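Local coordinates for protein putative metal-dependent phosphoesterase (Bifidobacterium adolescentis, PDB 3O0F) that hydrolyses phosphoesters at a metal centre of two iron ions and one zinc ion, and binds adenosine monophosphate beside it, at residues M87-Y92 with A190-A195. Residues are numbered along the deposited sequence; the frame is centred on the assembly and turned at random.
Sequences MLAFQY and AAVKGA
In this PHP-domain fold, the C-terminal end of helix 185-194 packs against one face of the mixed sheet, where strand 83-90 runs between strands 70-80 and 198-201. A89 and V192 make the first point of touch. The A89 methyl meets both branches of V192, A89 CB lying 3.7 Å from V192 CG2 and 4.0 Å from V192 CG1. With CG1 anti to the backbone N (chi1 171°) and CG2 beside that N, the valine straddles the methyl. I76 and V199, from the two flanking strands, also touch V192, so this one valine touches all three strands.

The second point is where both elements end. A195, the first residue to leave helical geometry, comes up to Y92 just past the strand: Y92 CB is 3.8 Å from A195 CB, and A195 O lies 3.5 Å from Y92 CA, a contact without a hydrogen bond. The ring begins near A195, where Y92 CD1 lies 4.1 Å from A195 CB, then leads away from the helix toward strand 70-80. Its chi1 of 60° sets CG between backbone N and carbonyl carbon, with the A89 O in plane at the ring edge. The hydroxyl of this buried tyrosine is hydrogen-bonded to T74 OG1, while I99 and F103 of helix 97-124 pack against the ring. A89 itself lies about 8 Å, side chain to side chain, from the iron ligand E75.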
loop_
_atom_site.group_PDB
_atom_site.type_symbol
_atom_site.label_atom_id
_atom_site.label_comp_id
_atom_site.label_asym_id
_atom_site.label_seq_id
_atom_site.Cartn_x
_atom_site.Cartn_y
_atom_site.Cartn_z
HETATM N N MSE A 87 1.608 -5.149 4.004
HETATM C CA MSE A 87 3.052 -5.151 4.184
HETATM C C MSE A 87 3.658 -4.261 3.113
HETATM O O MSE A 87 3.435 -4.487 1.935
HETATM C CB MSE A 87 3.601 -6.541 3.954
HETATM C CG MSE A 87 2.886 -7.615 4.793
HETATM SE SE MSE A 87 3.663 -7.911 6.532
HETATM C CE MSE A 87 4.858 -6.409 6.785
ATOM N N LEU A 88 4.490 -3.321 3.516
ATOM C CA LEU A 88 5.239 -2.491 2.589
ATOM C C LEU A 88 6.592 -3.189 2.354
ATOM O O LEU A 88 7.266 -3.574 3.321
ATOM C CB LEU A 88 5.444 -1.109 3.217
ATOM C CG LEU A 88 4.226 -0.211 3.413
ATOM C CD1 LEU A 88 4.611 0.969 4.285
ATOM C CD2 LEU A 88 3.619 0.292 2.109
ATOM N N ALA A 89 6.950 -3.350 1.081
ATOM C CA ALA A 89 8.159 -4.056 0.642
ATOM C C ALA A 89 8.952 -3.108 -0.204
ATOM O O ALA A 89 8.439 -2.581 -1.181
ATOM C CB ALA A 89 7.804 -5.267 -0.178
ATOM N N PHE A 90 10.180 -2.831 0.197
ATOM C CA PHE A 90 10.989 -1.867 -0.541
ATOM C C PHE A 90 12.296 -2.506 -1.032
ATOM O O PHE A 90 12.890 -3.366 -0.347
ATOM C CB PHE A 90 11.369 -0.691 0.350
ATOM C CG PHE A 90 10.194 0.099 0.843
ATOM C CD1 PHE A 90 9.531 0.977 -0.011
ATOM C CD2 PHE A 90 9.753 -0.048 2.140
ATOM C CE1 PHE A 90 8.401 1.686 0.440
ATOM C CE2 PHE A 90 8.668 0.691 2.617
ATOM C CZ PHE A 90 7.995 1.542 1.755
ATOM N N GLN A 91 12.752 -2.003 -2.168
ATOM C CA GLN A 91 14.107 -2.268 -2.677
ATOM C C GLN A 91 14.432 -3.742 -2.771
ATOM O O GLN A 91 15.461 -4.208 -2.268
ATOM C CB GLN A 91 15.147 -1.503 -1.833
ATOM C CG GLN A 91 14.941 0.047 -1.900
ATOM C CD GLN A 91 15.240 0.635 -3.274
ATOM O OE1 GLN A 91 14.376 1.257 -3.898
ATOM N NE2 GLN A 91 16.484 0.454 -3.747
ATOM N N TYR A 92 13.547 -4.483 -3.418
ATOM C CA TYR A 92 13.757 -5.919 -3.664
ATOM C C TYR A 92 13.933 -6.153 -5.154
ATOM O O TYR A 92 13.587 -5.290 -5.969
ATOM C CB TYR A 92 12.600 -6.739 -3.115
ATOM C CG TYR A 92 11.283 -6.411 -3.712
ATOM C CD1 TYR A 92 10.840 -7.052 -4.849
ATOM C CD2 TYR A 92 10.467 -5.451 -3.135
ATOM C CE1 TYR A 92 9.620 -6.762 -5.398
ATOM C CE2 TYR A 92 9.239 -5.130 -3.682
ATOM C CZ TYR A 92 8.815 -5.790 -4.799
ATOM O OH TYR A 92 7.603 -5.469 -5.335
ATOM N N ALA A 190 8.960 -14.030 4.031
ATOM C CA ALA A 190 9.962 -14.876 3.437
ATOM C C ALA A 190 10.247 -14.476 1.988
ATOM O O ALA A 190 11.412 -14.523 1.571
ATOM C CB ALA A 190 9.558 -16.360 3.513
ATOM N N ALA A 191 9.202 -14.132 1.223
ATOM C CA ALA A 191 9.359 -13.799 -0.175
ATOM C C ALA A 191 10.106 -12.473 -0.315
ATOM O O ALA A 191 10.966 -12.348 -1.180
ATOM C CB ALA A 191 8.004 -13.756 -0.914
ATOM N N VAL A 192 9.785 -11.495 0.540
ATOM C CA VAL A 192 10.403 -10.182 0.415
ATOM C C VAL A 192 11.884 -10.282 0.767
ATOM O O VAL A 192 12.743 -9.799 0.010
ATOM C CB VAL A 192 9.699 -9.095 1.247
ATOM C CG1 VAL A 192 10.561 -7.779 1.231
ATOM C CG2 VAL A 192 8.288 -8.821 0.692
ATOM N N LYS A 193 12.185 -10.954 1.889
ATOM C CA LYS A 193 13.564 -11.209 2.263
ATOM C C LYS A 193 14.266 -12.068 1.206
ATOM O O LYS A 193 15.423 -11.819 0.878
ATOM C CB LYS A 193 13.646 -11.906 3.633
ATOM C CG LYS A 193 13.121 -11.128 4.809
ATOM C CD LYS A 193 13.346 -9.602 4.804
ATOM C CE LYS A 193 14.735 -9.273 5.201
ATOM N NZ LYS A 193 15.128 -7.800 5.121
ATOM N N GLY A 194 13.567 -13.045 0.650
ATOM C CA GLY A 194 14.145 -13.835 -0.444
ATOM C C GLY A 194 14.606 -12.992 -1.614
ATOM O O GLY A 194 15.657 -13.267 -2.231
ATOM N N ALA A 195 13.803 -11.977 -1.936
ATOM C CA ALA A 195 14.017 -11.107 -3.102
ATOM C C ALA A 195 14.981 -9.966 -2.720
ATOM O O ALA A 195 15.248 -9.090 -3.517
ATOM C CB ALA A 195 12.679 -10.551 -3.621
#